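PDB 3GO6: ribokinase RBSK from Mycobacterium tuberculosis, which probably catalyses the ATP- and magnesium-dependent phosphorylation of D-ribose at O-5, yielding D-ribose 5-phosphate. Local coordinates for residues D169-M173 and A255-N261; R21-V25 and A140-C144; D228-V233 and R268-R273. Residue numbers count along the deposited sequence, not the author numbering.

All three contacts use the eight-stranded sheet of the ribokinase fold: contact 2 sets 140-144 against one face at strand 21-25, contact 1 packs 255-261 on the opposite face at strand 171-175, and contact 3 lays helix 265-282 over edge strand 229-233. Contacts 1 and 2 (centres about 10 Å apart) meet where Val22 CG2 lies 3.6 Å from Ala255 O. Between contacts 1 and 3 (centres about 14 Å apart), Trp258 CZ2 lies 3.4 Å from Arg268 CD, and Asn257 OD1 2.9 Å from Arg270 NH1, a probable hydrogen bond. Contacts 2 and 3 do not touch. Val25's side chain is about 14 Å from bound ribose, Val233's about 4 Å from that of ADP-binding Cys276, though no ADP is bound here.

Contact 1. Residues D169-M173 and A255-N261; sequences DAVVM and AANWPRN
Met173, long, unbranched and extended (ttm), bridges two partners across the wider end of a contact with no hydrogen bond between its segments: its SD is 3.8 Å from Ala255 CB and its CE 3.8 Å from Trp258 CG. Strand 171-175 follows Asp169, the left-handed (53/35) C-prime residue of the Schellman motif ending helix 155-167. Val171 and Met173 point toward 255-261, Val172 away. Ala255 lies in the last part of helix 246-257, and the chain is extended from Trp258 to Asn261; the nearest CA pairs are Val171-Asn261 (6.4 Å) and Met173-Ala255 (7.4 Å). Val171 (t) puts CG1 3.8 Å from Trp258 CD1, and CG2 3.5 Å from Pro259 O and 3.6 Å from Asn261 OD1. Trp258 (chi1 t, chi2 -99°) also meets His212 edge-to-face. Small Ala255 lets the helix sit close to the sheet, as in an α/β/α sandwich. The segments cohere by van der Waals contact; Asn261 and Asp169, at the outer end, spend no hydrogen bond on each other.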
loop_
_atom_site.group_PDB
_atom_site.type_symbol
_atom_site.label_atom_id
_atom_site.label_comp_id
_atom_site.label_asym_id
_atom_site.label_seq_id
_atom_site.Cartn_x
_atom_site.Cartn_y
_atom_site.Cartn_z
ATOM N N ASP A 169 27.646 4.598 29.727
ATOM C CA ASP A 169 26.607 4.874 30.738
ATOM C C ASP A 169 25.425 5.713 30.229
ATOM O O ASP A 169 24.853 6.509 30.974
ATOM C CB ASP A 169 27.202 5.425 32.059
ATOM C CG ASP A 169 26.196 5.389 33.243
ATOM O OD1 ASP A 169 25.470 4.368 33.431
ATOM O OD2 ASP A 169 26.133 6.398 33.998
ATOM N N ALA A 170 25.060 5.508 28.961
ATOM C CA ALA A 170 23.797 6.026 28.418
ATOM C C ALA A 170 22.645 5.099 28.793
ATOM O O ALA A 170 22.836 3.883 28.939
ATOM C CB ALA A 170 23.879 6.151 26.920
ATOM N N VAL A 171 21.448 5.665 28.921
ATOM C CA VAL A 171 20.246 4.858 29.100
ATOM C C VAL A 171 19.968 3.973 27.864
ATOM O O VAL A 171 19.928 4.466 26.738
ATOM C CB VAL A 171 19.017 5.750 29.376
ATOM C CG1 VAL A 171 17.731 4.899 29.475
ATOM C CG2 VAL A 171 19.234 6.577 30.638
ATOM N N VAL A 172 19.774 2.674 28.081
ATOM C CA VAL A 172 19.341 1.781 27.011
ATOM C C VAL A 172 17.810 1.669 27.049
ATOM O O VAL A 172 17.237 1.092 27.969
ATOM C CB VAL A 172 20.004 0.386 27.075
ATOM C CG1 VAL A 172 19.445 -0.508 25.990
ATOM C CG2 VAL A 172 21.534 0.507 26.934
ATOM N N MET A 173 17.163 2.226 26.029
ATOM C CA MET A 173 15.706 2.249 25.946
ATOM C C MET A 173 15.260 1.544 24.668
ATOM O O MET A 173 15.655 1.939 23.555
ATOM C CB MET A 173 15.223 3.708 25.997
ATOM C CG MET A 173 13.682 3.892 26.024
ATOM S SD MET A 173 13.164 5.629 26.125
ATOM C CE MET A 173 13.565 6.009 27.833
ATOM N N ALA A 255 12.018 9.177 25.713
ATOM C CA ALA A 255 13.479 9.289 25.547
ATOM C C ALA A 255 13.977 10.712 25.798
ATOM O O ALA A 255 15.047 10.904 26.397
ATOM C CB ALA A 255 13.914 8.814 24.154
ATOM N N ALA A 256 13.196 11.695 25.347
ATOM C CA ALA A 256 13.564 13.107 25.466
ATOM C C ALA A 256 13.481 13.638 26.903
ATOM O O ALA A 256 14.013 14.726 27.192
ATOM C CB ALA A 256 12.677 13.944 24.566
ATOM N N ASN A 257 12.820 12.879 27.786
ATOM C CA ASN A 257 12.581 13.282 29.192
ATOM C C ASN A 257 13.129 12.361 30.273
ATOM O O ASN A 257 13.060 12.694 31.466
ATOM C CB ASN A 257 11.074 13.488 29.412
ATOM C CG ASN A 257 10.556 14.713 28.703
ATOM O OD1 ASN A 257 10.666 15.820 29.219
ATOM N ND2 ASN A 257 10.019 14.534 27.501
ATOM N N TRP A 258 13.659 11.206 29.882
ATOM C CA TRP A 258 14.187 10.243 30.826
ATOM C C TRP A 258 15.519 10.717 31.444
ATOM O O TRP A 258 16.413 11.149 30.713
ATOM C CB TRP A 258 14.411 8.901 30.145
ATOM C CG TRP A 258 14.399 7.737 31.100
ATOM C CD1 TRP A 258 15.483 7.101 31.639
ATOM C CD2 TRP A 258 13.238 7.057 31.608
ATOM N NE1 TRP A 258 15.068 6.069 32.460
ATOM C CE2 TRP A 258 13.696 6.028 32.462
ATOM C CE3 TRP A 258 11.857 7.234 31.438
ATOM C CZ2 TRP A 258 12.825 5.155 33.111
ATOM C CZ3 TRP A 258 10.992 6.373 32.089
ATOM C CH2 TRP A 258 11.476 5.354 32.930
ATOM N N PRO A 259 15.662 10.620 32.788
ATOM C CA PRO A 259 16.911 11.090 33.438
ATOM C C PRO A 259 18.118 10.174 33.163
ATOM O O PRO A 259 17.935 9.032 32.789
ATOM C CB PRO A 259 16.564 11.008 34.927
ATOM C CG PRO A 259 15.573 9.880 35.002
ATOM C CD PRO A 259 14.706 10.078 33.775
ATOM N N ARG A 260 19.337 10.668 33.388
ATOM C CA ARG A 260 20.558 9.830 33.348
ATOM C C ARG A 260 20.569 8.797 34.484
ATOM O O ARG A 260 20.010 9.055 35.557
ATOM C CB ARG A 260 21.813 10.703 33.393
ATOM C CG ARG A 260 21.813 11.836 32.325
ATOM C CD ARG A 260 23.158 12.565 32.236
ATOM N NE ARG A 260 23.020 13.907 31.658
ATOM C CZ ARG A 260 24.021 14.614 31.127
ATOM N NH1 ARG A 260 25.257 14.114 31.075
ATOM N NH2 ARG A 260 23.784 15.828 30.633
ATOM N N ASN A 261 21.167 7.626 34.234
ATOM C CA ASN A 261 21.212 6.535 35.224
ATOM C C ASN A 261 21.927 6.997 36.523
ATOM O O ASN A 261 22.813 7.853 36.454
ATOM C CB ASN A 261 21.930 5.305 34.647
ATOM C CG ASN A 261 21.157 4.612 33.505
ATOM O OD1 ASN A 261 19.918 4.521 33.509
ATOM N ND2 ASN A 261 21.916 4.065 32.540
#

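Contact 2. Residues R21-V25 and A140-C144; sequences RVCVV and AVANC
This is a strand-against-loop contact on one face of the main sheet: strand 21-25 is covered by 140-144, the irregular lead-in to strand 146-149, its parallel neighbour. The strand is regular (phi about -100 to -115, psi 110 to 127), so Arg21, Cys23 and Val25 point toward the loop while Val22 and Val24 point away. The loop runs in the opposite sense, with nearest CA pairs Arg21-Cys144 (4.9 Å), Cys23-Val141 (5.9 Å) and Val25-Ala140 (7.4 Å). The chain turns at Asn143, in a left-handed conformation (48/57) that asparagine tolerates well.

The buried part is apolar. Val25 CG2 lies 4.1 Å from Val141 CG1 and 4.3 Å from Ala140 CB; Cys23 (t) brings SG to 3.8 Å from Val141 CG1 and CB to 3.8 Å from Cys144 CB. The two cysteines form no disulfide, since Cys23 SG and Cys144 SG are 5.1 Å apart. Small residues suit this tight spacing, and Val141 (m) also packs on helix 155-167.

At the solvent-facing end, Arg21 (mtm) lays one guanidinium face over Asn143 O without a hydrogen bond to it. Water 1 accepts from Arg21 NH1 and Asn143 ND2, at 3.0 Å each, while Arg21 NH2 forms a salt bridge with Asp145. Arg101 ties down the carbonyls of Ala140 and Ala142. The loop brings the chain back from strand 122-127 of the smaller sheet to strand 146-149, next to strand 21-25 in the Rossmann-like α/β core of PfkB-family sugar kinases.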
loop_
_atom_site.group_PDB
_atom_site.type_symbol
_atom_site.label_atom_id
_atom_site.label_comp_id
_atom_site.label_asym_id
_atom_site.label_seq_id
_atom_site.Cartn_x
_atom_site.Cartn_y
_atom_site.Cartn_z
ATOM N N ARG A 21 20.703 14.499 24.918
ATOM C CA ARG A 21 21.175 14.020 23.637
ATOM C C ARG A 21 20.589 12.633 23.449
ATOM O O ARG A 21 20.952 11.688 24.163
ATOM C CB ARG A 21 22.710 13.982 23.581
ATOM C CG ARG A 21 23.375 15.343 23.816
ATOM C CD ARG A 21 24.870 15.189 24.121
ATOM N NE ARG A 21 25.125 14.401 25.334
ATOM C CZ ARG A 21 26.314 13.905 25.684
ATOM N NH1 ARG A 21 27.385 14.109 24.921
ATOM N NH2 ARG A 21 26.438 13.200 26.802
ATOM N N VAL A 22 19.663 12.526 22.502
ATOM C CA VAL A 22 19.028 11.246 22.211
ATOM C C VAL A 22 19.600 10.696 20.917
ATOM O O VAL A 22 19.614 11.400 19.906
ATOM C CB VAL A 22 17.494 11.401 22.122
ATOM C CG1 VAL A 22 16.851 10.120 21.618
ATOM C CG2 VAL A 22 16.932 11.813 23.508
ATOM N N CYS A 23 20.092 9.454 20.962
ATOM C CA CYS A 23 20.459 8.739 19.740
ATOM C C CYS A 23 19.425 7.652 19.409
ATOM O O CYS A 23 19.175 6.745 20.224
ATOM C CB CYS A 23 21.850 8.117 19.865
ATOM S SG CYS A 23 22.221 7.057 18.453
ATOM N N VAL A 24 18.798 7.760 18.239
ATOM C CA VAL A 24 17.822 6.761 17.821
ATOM C C VAL A 24 18.486 5.846 16.799
ATOM O O VAL A 24 18.981 6.311 15.774
ATOM C CB VAL A 24 16.556 7.411 17.215
ATOM C CG1 VAL A 24 15.540 6.347 16.786
ATOM C CG2 VAL A 24 15.944 8.400 18.204
ATOM N N VAL A 25 18.501 4.551 17.076
ATOM C CA VAL A 25 19.027 3.584 16.115
ATOM C C VAL A 25 17.825 2.737 15.701
ATOM O O VAL A 25 17.246 2.017 16.521
ATOM C CB VAL A 25 20.168 2.705 16.728
ATOM C CG1 VAL A 25 20.575 1.562 15.771
ATOM C CG2 VAL A 25 21.403 3.555 17.061
ATOM N N ALA A 140 27.621 5.358 16.022
ATOM C CA ALA A 140 26.163 5.504 16.074
ATOM C C ALA A 140 25.689 6.116 17.387
ATOM O O ALA A 140 24.861 7.026 17.376
ATOM C CB ALA A 140 25.467 4.152 15.838
ATOM N N VAL A 141 26.220 5.635 18.510
ATOM C CA VAL A 141 25.777 6.104 19.832
ATOM C C VAL A 141 26.795 6.994 20.560
ATOM O O VAL A 141 26.736 7.145 21.785
ATOM C CB VAL A 141 25.336 4.926 20.730
ATOM C CG1 VAL A 141 24.175 4.168 20.080
ATOM C CG2 VAL A 141 26.500 3.980 20.988
ATOM N N ALA A 142 27.718 7.594 19.804
ATOM C CA ALA A 142 28.677 8.541 20.381
ATOM C C ALA A 142 27.939 9.676 21.078
ATOM O O ALA A 142 26.930 10.185 20.567
ATOM C CB ALA A 142 29.613 9.094 19.301
ATOM N N ASN A 143 28.432 10.050 22.253
ATOM C CA ASN A 143 27.946 11.222 22.980
ATOM C C ASN A 143 26.418 11.296 23.083
ATOM O O ASN A 143 25.798 12.269 22.624
ATOM C CB ASN A 143 28.494 12.514 22.354
ATOM C CG ASN A 143 29.999 12.467 22.130
ATOM O OD1 ASN A 143 30.477 12.633 21.000
ATOM N ND2 ASN A 143 30.752 12.217 23.202
ATOM N N CYS A 144 25.800 10.257 23.639
ATOM C CA CYS A 144 24.368 10.362 23.917
ATOM C C CYS A 144 24.055 10.116 25.378
ATOM O O CYS A 144 24.837 9.497 26.106
ATOM C CB CYS A 144 23.510 9.492 22.984
ATOM S SG CYS A 144 23.413 7.731 23.372
HETATM O O HOH W 1 29.855 12.847 25.999
#

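Contact 3. Residues D228-V233 and R268-R273; sequences DGVFEV and RLRALR
Helix 265-282 packs on edge strand 229-233 through Phe231, Val233, Leu269, Leu272 and the aliphatic part of Arg273, with a salt bridge at one end. The short segments run in roughly the same direction, their axes 37° apart and 9.6 Å at closest approach; the backbones converge from Asp228-Arg268 (CA atoms 9.0 Å apart) to Val233-Arg273 (6.5 Å).

Phe231 (p, chi2 88°) fills the wider part of the gap. Its CE1 touches Leu269 CD1 at 3.9 Å and Leu272 CD1 at 4.0 Å, and its ring also stacks with Tyr224 of the partner strand 222-226. Leu272 (mt) points toward the strand; Leu269 (tp) starts sideways and brings CD1 against Phe231 and Val233. Where the backbones are closer, the compact Val233 (t) suffices: CG2 lies 4.0 Å from Leu269 CD1 and 4.1 Å from Leu272 CB, while CG1 rests 3.9 Å from the aliphatic Arg273 CG.

Arg268 (m, t, m, chi4 -90°) reaches Asp228 (m), so that NE donates to Asp228 OD2 (2.7 Å, 173°) and NH2 to Asp228 OD1 (2.9 Å, 145°). Arginine suits the place by its length and its paired donors. Apolar contacts thus hold the helix on the outer β-hairpin, near Cys276, an ADP-binding residue, though no ADP is bound here, while the directional two-point ion pair joins the residue before the strand to the helix.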
loop_
_atom_site.group_PDB
_atom_site.type_symbol
_atom_site.label_atom_id
_atom_site.label_comp_id
_atom_site.label_asym_id
_atom_site.label_seq_id
_atom_site.Cartn_x
_atom_site.Cartn_y
_atom_site.Cartn_z
ATOM N N ASP A 228 10.793 1.007 40.607
ATOM C CA ASP A 228 9.963 1.995 41.305
ATOM C C ASP A 228 8.646 1.403 41.808
ATOM O O ASP A 228 7.804 2.116 42.344
ATOM C CB ASP A 228 9.675 3.208 40.411
ATOM C CG ASP A 228 10.907 4.058 40.140
ATOM O OD1 ASP A 228 11.933 3.893 40.845
ATOM O OD2 ASP A 228 10.853 4.902 39.212
ATOM N N GLY A 229 8.471 0.101 41.623
ATOM C CA GLY A 229 7.235 -0.573 41.996
ATOM C C GLY A 229 6.311 -0.838 40.822
ATOM O O GLY A 229 6.767 -1.166 39.723
ATOM N N VAL A 230 5.012 -0.694 41.075
ATOM C CA VAL A 230 3.957 -1.018 40.118
ATOM C C VAL A 230 2.894 0.065 40.229
ATOM O O VAL A 230 2.329 0.277 41.302
ATOM C CB VAL A 230 3.335 -2.423 40.409
ATOM C CG1 VAL A 230 2.089 -2.681 39.554
ATOM C CG2 VAL A 230 4.357 -3.532 40.194
ATOM N N PHE A 231 2.654 0.784 39.132
ATOM C CA PHE A 231 1.646 1.843 39.104
ATOM C C PHE A 231 1.191 2.150 37.679
ATOM O O PHE A 231 1.777 1.658 36.697
ATOM C CB PHE A 231 2.115 3.127 39.817
ATOM C CG PHE A 231 3.403 3.720 39.277
ATOM C CD1 PHE A 231 3.381 4.634 38.215
ATOM C CD2 PHE A 231 4.633 3.402 39.860
ATOM C CE1 PHE A 231 4.565 5.190 37.718
ATOM C CE2 PHE A 231 5.832 3.958 39.371
ATOM C CZ PHE A 231 5.797 4.852 38.299
ATOM N N GLU A 232 0.129 2.943 37.580
ATOM C CA GLU A 232 -0.388 3.372 36.292
ATOM C C GLU A 232 -0.276 4.887 36.176
ATOM O O GLU A 232 -0.240 5.604 37.184
ATOM C CB GLU A 232 -1.821 2.853 36.065
ATOM C CG GLU A 232 -1.923 1.318 36.166
ATOM C CD GLU A 232 -3.060 0.700 35.359
ATOM O OE1 GLU A 232 -3.990 1.439 34.943
ATOM O OE2 GLU A 232 -3.017 -0.546 35.143
ATOM N N VAL A 233 -0.170 5.364 34.941
ATOM C CA VAL A 233 -0.065 6.787 34.656
ATOM C C VAL A 233 -1.121 7.074 33.587
ATOM O O VAL A 233 -1.024 6.529 32.480
ATOM C CB VAL A 233 1.340 7.181 34.131
ATOM C CG1 VAL A 233 1.403 8.669 33.833
ATOM C CG2 VAL A 233 2.437 6.806 35.135
ATOM N N ARG A 268 11.569 10.046 36.558
ATOM C CA ARG A 268 10.939 8.995 35.758
ATOM C C ARG A 268 9.425 9.193 35.635
ATOM O O ARG A 268 8.862 9.070 34.533
ATOM C CB ARG A 268 11.276 7.604 36.297
ATOM C CG ARG A 268 12.761 7.218 36.088
ATOM C CD ARG A 268 12.997 5.768 36.484
ATOM N NE ARG A 268 13.077 5.588 37.938
ATOM C CZ ARG A 268 14.215 5.658 38.637
ATOM N NH1 ARG A 268 15.371 5.884 38.014
ATOM N NH2 ARG A 268 14.201 5.489 39.954
ATOM N N LEU A 269 8.764 9.505 36.756
ATOM C CA LEU A 269 7.328 9.782 36.720
ATOM C C LEU A 269 6.994 10.988 35.822
ATOM O O LEU A 269 6.009 10.962 35.098
ATOM C CB LEU A 269 6.754 9.964 38.140
ATOM C CG LEU A 269 5.257 10.282 38.258
ATOM C CD1 LEU A 269 4.404 9.134 37.716
ATOM C CD2 LEU A 269 4.888 10.611 39.716
ATOM N N ARG A 270 7.813 12.036 35.876
ATOM C CA ARG A 270 7.596 13.211 35.029
ATOM C C ARG A 270 7.737 12.841 33.531
ATOM O O ARG A 270 6.955 13.295 32.704
ATOM C CB ARG A 270 8.574 14.320 35.399
ATOM C CG ARG A 270 8.428 15.586 34.577
ATOM C CD ARG A 270 9.686 16.463 34.670
ATOM N NE ARG A 270 9.667 17.530 33.662
ATOM C CZ ARG A 270 10.248 17.456 32.459
ATOM N NH1 ARG A 270 10.913 16.368 32.088
ATOM N NH2 ARG A 270 10.150 18.473 31.615
ATOM N N ALA A 271 8.723 12.005 33.205
ATOM C CA ALA A 271 8.907 11.538 31.820
ATOM C C ALA A 271 7.672 10.768 31.364
ATOM O O ALA A 271 7.165 10.974 30.255
ATOM C CB ALA A 271 10.168 10.657 31.726
ATOM N N LEU A 272 7.189 9.869 32.218
ATOM C CA LEU A 272 5.977 9.073 31.922
ATOM C C LEU A 272 4.729 9.928 31.699
ATOM O O LEU A 272 3.974 9.688 30.746
ATOM C CB LEU A 272 5.736 8.005 33.006
ATOM C CG LEU A 272 6.778 6.872 33.125
ATOM C CD1 LEU A 272 6.743 6.233 34.513
ATOM C CD2 LEU A 272 6.565 5.790 32.048
ATOM N N ARG A 273 4.528 10.933 32.560
ATOM C CA ARG A 273 3.399 11.865 32.407
ATOM C C ARG A 273 3.457 12.613 31.076
ATOM O O ARG A 273 2.444 12.748 30.395
ATOM C CB ARG A 273 3.327 12.863 33.572
ATOM C CG ARG A 273 2.744 12.217 34.829
ATOM C CD ARG A 273 2.913 13.070 36.078
ATOM N NE ARG A 273 2.308 12.384 37.220
ATOM C CZ ARG A 273 2.439 12.739 38.500
ATOM N NH1 ARG A 273 3.182 13.787 38.843
ATOM N NH2 ARG A 273 1.819 12.032 39.449
#